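Local coordinates for glycerol uptake operon antiterminator regulatory protein (Listeria monocytogenes str. 4b, PDB 3KTS) that probably regulates the glycerol uptake operon by transcription antitermination in response to glycerol-3-phosphate, using a domain related to TIM barrels, at residues Leu30-Met35 and Lys56-Ala61; Ala45-Ala50 and Thr79-Asp84; Asp129-Leu134 and Leu149-Ile154. All coordinates share one frame; numbering follows the deposited sequence.

Interaction 1. Residues Leu30-Met35 and Lys56-Ala61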
loop_
_atom_site.group_PDB
_atom_site.type_symbol
_atom_site.label_atom_id
_atom_site.label_comp_id
_atom_site.label_asym_id
_atom_site.label_seq_id
_atom_site.Cartn_x
_atom_site.Cartn_y
_atom_site.Cartn_z
ATOM N N LEU A 30 -8.782 4.387 -12.631
ATOM C CA LEU A 30 -8.536 3.910 -11.271
ATOM C C LEU A 30 -8.277 5.080 -10.324
ATOM O O LEU A 30 -7.468 5.948 -10.625
ATOM C CB LEU A 30 -7.343 2.948 -11.267
ATOM C CG LEU A 30 -7.332 1.824 -12.315
ATOM C CD1 LEU A 30 -5.913 1.355 -12.584
ATOM C CD2 LEU A 30 -8.228 0.647 -11.914
ATOM N N THR A 31 -8.968 5.097 -9.188
ATOM C CA THR A 31 -8.913 6.239 -8.262
ATOM C C THR A 31 -7.718 6.244 -7.284
ATOM O O THR A 31 -7.074 7.279 -7.108
ATOM C CB THR A 31 -10.276 6.472 -7.524
ATOM O OG1 THR A 31 -10.072 7.290 -6.362
ATOM C CG2 THR A 31 -10.940 5.146 -7.118
ATOM N N TYR A 32 -7.420 5.102 -6.661
ATOM C CA TYR A 32 -6.268 4.992 -5.739
ATOM C C TYR A 32 -4.948 4.610 -6.413
ATOM O O TYR A 32 -4.902 3.705 -7.255
ATOM C CB TYR A 32 -6.560 4.007 -4.610
ATOM C CG TYR A 32 -7.268 4.622 -3.429
ATOM C CD1 TYR A 32 -8.658 4.654 -3.362
ATOM C CD2 TYR A 32 -6.545 5.163 -2.371
ATOM C CE1 TYR A 32 -9.306 5.214 -2.273
ATOM C CE2 TYR A 32 -7.180 5.721 -1.279
ATOM C CZ TYR A 32 -8.558 5.747 -1.239
ATOM O OH TYR A 32 -9.180 6.317 -0.157
ATOM N N MET A 33 -3.879 5.302 -6.028
ATOM C CA MET A 33 -2.538 5.019 -6.537
ATOM C C MET A 33 -1.540 4.795 -5.396
ATOM O O MET A 33 -1.795 5.178 -4.248
ATOM C CB MET A 33 -2.052 6.147 -7.450
ATOM C CG MET A 33 -1.574 7.393 -6.715
ATOM S SD MET A 33 -0.233 8.211 -7.597
ATOM C CE MET A 33 -1.147 9.150 -8.818
ATOM N N VAL A 34 -0.409 4.176 -5.718
ATOM C CA VAL A 34 0.648 3.953 -4.740
ATOM C C VAL A 34 1.953 4.609 -5.177
ATOM O O VAL A 34 2.384 4.456 -6.320
ATOM C CB VAL A 34 0.893 2.451 -4.507
ATOM C CG1 VAL A 34 2.183 2.238 -3.728
ATOM C CG2 VAL A 34 -0.287 1.828 -3.775
ATOM N N MET A 35 2.578 5.342 -4.260
ATOM C CA MET A 35 3.826 6.036 -4.554
ATOM C C MET A 35 4.995 5.410 -3.803
ATOM O O MET A 35 5.037 5.429 -2.573
ATOM C CB MET A 35 3.709 7.521 -4.204
ATOM C CG MET A 35 4.222 8.456 -5.286
ATOM S SD MET A 35 3.959 10.194 -4.885
ATOM C CE MET A 35 2.297 10.437 -5.505
ATOM N N LYS A 56 -6.343 9.492 -5.364
ATOM C CA LYS A 56 -6.020 9.363 -3.949
ATOM C C LYS A 56 -4.700 8.599 -3.753
ATOM O O LYS A 56 -4.464 7.578 -4.397
ATOM C CB LYS A 56 -7.181 8.711 -3.200
ATOM C CG LYS A 56 -8.361 9.651 -2.960
ATOM C CD LYS A 56 -9.593 8.901 -2.477
ATOM C CE LYS A 56 -10.594 9.828 -1.805
ATOM N NZ LYS A 56 -10.283 10.026 -0.359
ATOM N N VAL A 57 -3.845 9.109 -2.870
ATOM C CA VAL A 57 -2.466 8.614 -2.755
ATOM C C VAL A 57 -2.197 7.752 -1.513
ATOM O O VAL A 57 -2.486 8.151 -0.379
ATOM C CB VAL A 57 -1.431 9.773 -2.832
ATOM C CG1 VAL A 57 0.001 9.250 -2.727
ATOM C CG2 VAL A 57 -1.594 10.530 -4.122
ATOM N N LEU A 58 -1.653 6.562 -1.758
ATOM C CA LEU A 58 -1.083 5.725 -0.713
ATOM C C LEU A 58 0.438 5.866 -0.786
ATOM O O LEU A 58 1.060 5.474 -1.779
ATOM C CB LEU A 58 -1.524 4.268 -0.891
ATOM C CG LEU A 58 -3.046 4.059 -0.978
ATOM C CD1 LEU A 58 -3.416 2.693 -1.558
ATOM C CD2 LEU A 58 -3.724 4.286 0.376
ATOM N N LEU A 59 1.027 6.449 0.255
ATOM C CA LEU A 59 2.453 6.782 0.246
ATOM C C LEU A 59 3.318 5.861 1.107
ATOM O O LEU A 59 3.060 5.682 2.298
ATOM C CB LEU A 59 2.666 8.245 0.667
ATOM C CG LEU A 59 4.117 8.705 0.879
ATOM C CD1 LEU A 59 4.923 8.644 -0.420
ATOM C CD2 LEU A 59 4.188 10.101 1.494
ATOM N N HIS A 60 4.356 5.303 0.494
ATOM C CA HIS A 60 5.348 4.524 1.222
ATOM C C HIS A 60 6.213 5.394 2.120
ATOM O O HIS A 60 7.128 6.076 1.653
ATOM C CB HIS A 60 6.214 3.724 0.262
ATOM C CG HIS A 60 5.606 2.420 -0.127
ATOM N ND1 HIS A 60 5.773 1.274 0.618
ATOM C CD2 HIS A 60 4.805 2.084 -1.165
ATOM C CE1 HIS A 60 5.109 0.285 0.047
ATOM N NE2 HIS A 60 4.515 0.748 -1.037
ATOM N N ALA A 61 5.905 5.348 3.414
ATOM C CA ALA A 61 6.602 6.117 4.438
ATOM C C ALA A 61 8.073 5.720 4.569
ATOM O O ALA A 61 8.920 6.542 4.923
ATOM C CB ALA A 61 5.898 5.944 5.757
#
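Tyr32 and Lys56 open this parallel strand pair, Lys56 CB lying over the tyrosine ring and CD reaching its phenol end. Followed outward, CB sits above one face, offset toward the rim, 3.7 Å from the Tyr32 ring centroid: a CH-pi contact. CG leaves anti to the carbonyl carbon (chi1 -76°), and CD comes to 3.5 Å from Tyr32 OH. CE stays near the same hydroxyl, Lys56 CE to Tyr32 OH being 4.1 Å, and a bend at chi4 carries NZ onward to a long, weak ion pair with Asp84 OD1. Leu58 continues the same face: its CG lies 3.9 Å from Tyr32 CD2, and its CD1 meets Val34 CG2. Val34 CG1 in turn touches the edge of the His60 imidazole, 3.7 Å from CD2. On the reverse face, Met35 is bent at chi3, and its CE packs 3.8 Å from Val57 CG1, while Met33 CG runs beside Val57 CG2. Five backbone bonds alternate between the strands, from Lys56 N to Thr31 O at one end to His60 N to Met35 O (3.1 Å) at the other. With helix 43-52 between them in the chain, the two strands make a beta-alpha-beta unit. Strand 12-16 flanks the pair beyond Val34 and strand 85-88 beyond Leu59; Leu58 and His60 touch Leu103 and Arg107 of strand 103-109, whereas Leu59 packs on Leu77 of helix 71-81.

Interaction 2. Residues Ala45-Ala50 and Thr79-Asp84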
loop_
_atom_site.group_PDB
_atom_site.type_symbol
_atom_site.label_atom_id
_atom_site.label_comp_id
_atom_site.label_asym_id
_atom_site.label_seq_id
_atom_site.Cartn_x
_atom_site.Cartn_y
_atom_site.Cartn_z
ATOM N N ALA A 45 4.529 18.670 -3.262
ATOM C CA ALA A 45 4.050 18.991 -4.604
ATOM C C ALA A 45 3.476 17.764 -5.308
ATOM O O ALA A 45 2.369 17.823 -5.842
ATOM C CB ALA A 45 5.171 19.608 -5.430
ATOM N N LEU A 46 4.225 16.659 -5.278
ATOM C CA LEU A 46 3.836 15.401 -5.929
ATOM C C LEU A 46 2.543 14.795 -5.392
ATOM O O LEU A 46 1.811 14.145 -6.136
ATOM C CB LEU A 46 4.948 14.363 -5.809
ATOM C CG LEU A 46 6.271 14.615 -6.522
ATOM C CD1 LEU A 46 7.173 13.391 -6.436
ATOM C CD2 LEU A 46 6.035 15.029 -7.956
ATOM N N VAL A 47 2.278 14.991 -4.103
ATOM C CA VAL A 47 1.035 14.524 -3.495
ATOM C C VAL A 47 -0.132 15.433 -3.905
ATOM O O VAL A 47 -1.200 14.947 -4.301
ATOM C CB VAL A 47 1.160 14.394 -1.947
ATOM C CG1 VAL A 47 -0.176 14.004 -1.306
ATOM C CG2 VAL A 47 2.233 13.369 -1.588
ATOM N N LYS A 48 0.084 16.746 -3.836
ATOM C CA LYS A 48 -0.959 17.711 -4.191
ATOM C C LYS A 48 -1.270 17.705 -5.682
ATOM O O LYS A 48 -2.418 17.921 -6.065
ATOM C CB LYS A 48 -0.620 19.122 -3.698
ATOM C CG LYS A 48 -0.575 19.261 -2.170
ATOM C CD LYS A 48 -1.880 18.827 -1.506
ATOM C CE LYS A 48 -1.641 18.252 -0.115
ATOM N NZ LYS A 48 -1.293 19.296 0.886
ATOM N N TYR A 49 -0.259 17.428 -6.509
ATOM C CA TYR A 49 -0.451 17.315 -7.957
ATOM C C TYR A 49 -1.206 16.047 -8.343
ATOM O O TYR A 49 -1.931 16.031 -9.337
ATOM C CB TYR A 49 0.878 17.390 -8.717
ATOM C CG TYR A 49 0.705 17.524 -10.215
ATOM C CD1 TYR A 49 0.283 18.727 -10.782
ATOM C CD2 TYR A 49 0.950 16.444 -11.065
ATOM C CE1 TYR A 49 0.112 18.851 -12.158
ATOM C CE2 TYR A 49 0.786 16.562 -12.440
ATOM C CZ TYR A 49 0.368 17.765 -12.978
ATOM O OH TYR A 49 0.204 17.881 -14.336
ATOM N N ALA A 50 -1.033 14.987 -7.558
ATOM C CA ALA A 50 -1.745 13.739 -7.803
ATOM C C ALA A 50 -3.178 13.836 -7.295
ATOM O O ALA A 50 -4.094 13.279 -7.898
ATOM C CB ALA A 50 -1.028 12.584 -7.164
ATOM N N THR A 79 0.498 15.788 8.884
ATOM C CA THR A 79 0.141 17.193 9.084
ATOM C C THR A 79 0.536 18.094 7.912
ATOM O O THR A 79 -0.174 19.052 7.612
ATOM C CB THR A 79 0.731 17.777 10.400
ATOM O OG1 THR A 79 2.164 17.702 10.370
ATOM C CG2 THR A 79 0.201 17.030 11.626
ATOM N N GLU A 80 1.649 17.792 7.246
ATOM C CA GLU A 80 2.163 18.688 6.199
ATOM C C GLU A 80 2.222 18.145 4.774
ATOM O O GLU A 80 2.317 18.929 3.831
ATOM C CB GLU A 80 3.519 19.284 6.598
ATOM C CG GLU A 80 3.404 20.506 7.505
ATOM C CD GLU A 80 4.309 21.660 7.080
ATOM O OE1 GLU A 80 4.045 22.806 7.507
ATOM O OE2 GLU A 80 5.275 21.431 6.316
ATOM N N ILE A 81 2.181 16.828 4.596
ATOM C CA ILE A 81 2.173 16.266 3.235
ATOM C C ILE A 81 0.774 15.796 2.849
ATOM O O ILE A 81 0.283 16.128 1.766
ATOM C CB ILE A 81 3.296 15.198 3.013
ATOM C CG1 ILE A 81 4.491 15.809 2.279
ATOM C CG2 ILE A 81 2.850 14.072 2.108
ATOM C CD1 ILE A 81 5.069 17.057 2.876
ATOM N N CYS A 82 0.143 15.062 3.767
ATOM C CA CYS A 82 -1.241 14.576 3.652
ATOM C C CYS A 82 -1.559 13.737 2.411
ATOM O O CYS A 82 -2.282 14.201 1.522
ATOM C CB CYS A 82 -2.234 15.736 3.771
ATOM S SG CYS A 82 -1.858 16.879 5.098
ATOM N N PRO A 83 -1.020 12.500 2.336
ATOM C CA PRO A 83 -1.613 11.595 1.361
ATOM C C PRO A 83 -2.936 11.076 1.896
ATOM O O PRO A 83 -3.369 11.482 2.970
ATOM C CB PRO A 83 -0.588 10.467 1.269
ATOM C CG PRO A 83 0.080 10.458 2.590
ATOM C CD PRO A 83 0.121 11.881 3.037
ATOM N N ASP A 84 -3.583 10.187 1.159
ATOM C CA ASP A 84 -4.853 9.638 1.609
ATOM C C ASP A 84 -4.659 8.407 2.492
ATOM O O ASP A 84 -5.582 7.972 3.189
ATOM C CB ASP A 84 -5.744 9.358 0.406
ATOM C CG ASP A 84 -6.027 10.619 -0.395
ATOM O OD1 ASP A 84 -7.129 11.182 -0.238
ATOM O OD2 ASP A 84 -5.140 11.065 -1.153
#
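In the outer helical layer of a TIM-barrel-like fold, Val47 of helix 43-52 packs against the C-terminal end of helix 71-81 and the turn that leads from it, meeting Ile81, Cys82 and Pro83. The valine divides its two methyls between these partners. CG1, anti to the backbone N (chi1 176°), points into the turn, where it lies 3.5 Å from Cys82 O and 3.9 Å from Pro83 CA. CG2 meets the branch methyl of the isoleucine, with Val47 CG2 and Ile81 CG2 3.8 Å apart and the two side chains crossing at about a right angle. Lys48, one residue on, approaches the same turn with its aliphatic end: its chain bends at chi2, chi3 and chi4, and CE comes within 3.4 Å of Ile81 O. NZ lies near that carbonyl as well, at 3.6 Å from Ile81 O, where a positive charge would probably be favoured by the carbonyl groups at the helix end.

The turn itself is where a barrel helix hands over to the next strand. After a wider pi-type turn at 79-81, Cys82 leaves the helix with a positive phi of 56°, and Pro83 and Asp84 then lead into strand 85-88. The carbonyl of Cys82, beside Val47 CG1, accepts a bond from Gln51 NE2, also on helix 43-52. The same amide reaches Asp84 OD2, which also accepts a bond from Val57 N of strand 56-60. Pro83 touches Leu59 of that strand, while Ile81 also touches Leu43 and Lys44 near the start of helix 43-52.

Interaction 3. Residues Asp129-Leu134 and Leu149-Ile154; sequences DCIELL and LHIPVI
Ile131 and Val153 form the close-packed heart of this contact, their side chains crossing on the face turned to helix 139-149. Ile131 CG1 lies 3.7 Å from Val153 CG1, and Val142 of the helix touches both Val153 and Leu133, whose CD1 is 4.2 Å from Val153 CB. Three backbone bonds hold the strands in parallel register: Ile131 N to Pro152 O, Ile154 N to Ile131 O (2.7 Å) and Leu133 N to Ile154 O. On the reverse face Cys130, its SG anti to the backbone N (chi1 -168°), reaches across to within 3.7 Å of Ile154 CG1.

The looser end is the approach to the strand, where pairing gives way to van der Waals contact. Ile151 CG2 lies 3.6 Å from Asp129 O, and Pro152 CG also meets that carbonyl. Asp129 is partly exposed; its CB points away from the other segment, and OD2 takes a bond from Ala104 N. Deeper in, Glu132 OE1 forms a salt bridge with Arg107 NE and OE2 a hydrogen bond with Thr177 OG1; the Glu132 side chain lies about 5 Å from an unidentified bound molecule, which may mark a pocket. Strand, helix 139-149 and strand make the beta-alpha-beta crossover unit characteristic of the TIM barrel.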
loop_
_atom_site.group_PDB
_atom_site.type_symbol
_atom_site.label_atom_id
_atom_site.label_comp_id
_atom_site.label_asym_id
_atom_site.label_seq_id
_atom_site.Cartn_x
_atom_site.Cartn_y
_atom_site.Cartn_z
ATOM N N ASP A 129 -5.033 -0.754 9.762
ATOM C CA ASP A 129 -6.278 -0.639 9.017
ATOM C C ASP A 129 -6.306 -1.637 7.873
ATOM O O ASP A 129 -7.373 -2.069 7.445
ATOM C CB ASP A 129 -6.447 0.780 8.467
ATOM C CG ASP A 129 -6.564 1.832 9.561
ATOM O OD1 ASP A 129 -7.227 1.564 10.592
ATOM O OD2 ASP A 129 -5.998 2.934 9.384
ATOM N N CYS A 130 -5.120 -2.005 7.397
ATOM C CA CYS A 130 -4.970 -2.872 6.237
ATOM C C CYS A 130 -3.587 -3.532 6.261
ATOM O O CYS A 130 -2.704 -3.065 6.964
ATOM C CB CYS A 130 -5.139 -2.029 4.974
ATOM S SG CYS A 130 -5.321 -2.943 3.459
ATOM N N ILE A 131 -3.396 -4.614 5.512
ATOM C CA ILE A 131 -2.050 -5.189 5.342
ATOM C C ILE A 131 -1.693 -5.489 3.893
ATOM O O ILE A 131 -2.451 -6.132 3.188
ATOM C CB ILE A 131 -1.796 -6.450 6.218
ATOM C CG1 ILE A 131 -3.073 -7.260 6.405
ATOM C CG2 ILE A 131 -1.263 -6.044 7.574
ATOM C CD1 ILE A 131 -2.963 -8.408 7.407
ATOM N N GLU A 132 -0.540 -5.005 3.448
ATOM C CA GLU A 132 -0.027 -5.376 2.127
ATOM C C GLU A 132 0.909 -6.582 2.274
ATOM O O GLU A 132 1.882 -6.530 3.025
ATOM C CB GLU A 132 0.694 -4.193 1.465
ATOM C CG GLU A 132 1.095 -4.408 0.015
ATOM C CD GLU A 132 1.875 -3.225 -0.575
ATOM O OE1 GLU A 132 2.948 -2.861 -0.033
ATOM O OE2 GLU A 132 1.413 -2.668 -1.596
ATOM N N LEU A 133 0.599 -7.669 1.572
ATOM C CA LEU A 133 1.467 -8.851 1.545
ATOM C C LEU A 133 2.278 -8.924 0.261
ATOM O O LEU A 133 1.751 -8.706 -0.834
ATOM C CB LEU A 133 0.660 -10.139 1.715
ATOM C CG LEU A 133 0.524 -10.726 3.127
ATOM C CD1 LEU A 133 -0.330 -9.856 4.055
ATOM C CD2 LEU A 133 -0.034 -12.146 3.051
ATOM N N LEU A 134 3.567 -9.220 0.409
ATOM C CA LEU A 134 4.473 -9.406 -0.726
ATOM C C LEU A 134 5.249 -10.716 -0.568
ATOM O O LEU A 134 5.649 -11.058 0.542
ATOM C CB LEU A 134 5.432 -8.222 -0.864
ATOM C CG LEU A 134 4.795 -6.841 -1.042
ATOM C CD1 LEU A 134 4.697 -6.159 0.296
ATOM C CD2 LEU A 134 5.568 -5.971 -2.013
ATOM N N LEU A 149 -7.242 -13.219 11.229
ATOM C CA LEU A 149 -7.788 -12.136 12.037
ATOM C C LEU A 149 -9.056 -11.564 11.412
ATOM O O LEU A 149 -9.978 -11.159 12.117
ATOM C CB LEU A 149 -6.747 -11.028 12.222
ATOM C CG LEU A 149 -5.389 -11.460 12.781
ATOM C CD1 LEU A 149 -4.356 -11.555 11.669
ATOM C CD2 LEU A 149 -4.927 -10.502 13.868
ATOM N N HIS A 150 -9.093 -11.537 10.083
ATOM C CA HIS A 150 -9.832 -10.510 9.359
ATOM C C HIS A 150 -9.419 -9.112 9.809
ATOM O O HIS A 150 -10.163 -8.431 10.514
ATOM C CB HIS A 150 -11.339 -10.699 9.551
ATOM C CG HIS A 150 -12.140 -10.462 8.309
ATOM N ND1 HIS A 150 -11.921 -11.156 7.138
ATOM C CD2 HIS A 150 -13.159 -9.608 8.054
ATOM C CE1 HIS A 150 -12.771 -10.739 6.216
ATOM N NE2 HIS A 150 -13.534 -9.801 6.747
ATOM N N ILE A 151 -8.227 -8.692 9.398
ATOM C CA ILE A 151 -8.066 -7.439 8.671
ATOM C C ILE A 151 -7.949 -7.682 7.170
ATOM O O ILE A 151 -7.428 -8.710 6.737
ATOM C CB ILE A 151 -6.826 -6.662 9.154
ATOM C CG1 ILE A 151 -6.981 -6.269 10.624
ATOM C CG2 ILE A 151 -6.598 -5.432 8.289
ATOM C CD1 ILE A 151 -5.722 -6.450 11.442
ATOM N N PRO A 152 -8.436 -6.730 6.382
ATOM C CA PRO A 152 -8.310 -6.800 4.922
ATOM C C PRO A 152 -6.851 -6.790 4.479
ATOM O O PRO A 152 -6.042 -6.052 5.040
ATOM C CB PRO A 152 -9.010 -5.522 4.455
ATOM C CG PRO A 152 -8.846 -4.575 5.588
ATOM C CD PRO A 152 -8.906 -5.410 6.835
ATOM N N VAL A 153 -6.525 -7.605 3.481
ATOM C CA VAL A 153 -5.166 -7.646 2.932
ATOM C C VAL A 153 -5.094 -7.276 1.441
ATOM O O VAL A 153 -5.913 -7.724 0.640
ATOM C CB VAL A 153 -4.374 -8.975 3.273
ATOM C CG1 VAL A 153 -4.986 -9.706 4.453
ATOM C CG2 VAL A 153 -4.256 -9.916 2.084
ATOM N N ILE A 154 -4.136 -6.417 1.099
ATOM C CA ILE A 154 -3.758 -6.163 -0.284
ATOM C C ILE A 154 -2.619 -7.130 -0.559
ATOM O O ILE A 154 -1.864 -7.468 0.351
ATOM C CB ILE A 154 -3.230 -4.713 -0.488
ATOM C CG1 ILE A 154 -4.207 -3.668 0.051
ATOM C CG2 ILE A 154 -2.909 -4.422 -1.964
ATOM C CD1 ILE A 154 -5.289 -3.260 -0.910
#

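From the N terminus, strand 32-39 opens interaction 1, helix 43-52 follows with the first segment of interaction 2, and strand 56-60 then closes interaction 1 before residues 79-84 close interaction 2. The two loops therefore cross: interaction 1 pairs two neighbouring strands of the wall, and interaction 2 joins helix 43-52 to the end of helix 71-81 in the layer outside it. They also touch: Val57 O and Asp84 N are 2.8 Å apart, a probable hydrogen bond, and Val57 packs on Ala50. Interaction 3 comes later in series, closing the 129-154 loop in the same curled sheet. Its centre lies about 24 Å from that of interaction 2, yet it meets interaction 1 where His60 approaches Glu132 across the barrel interior.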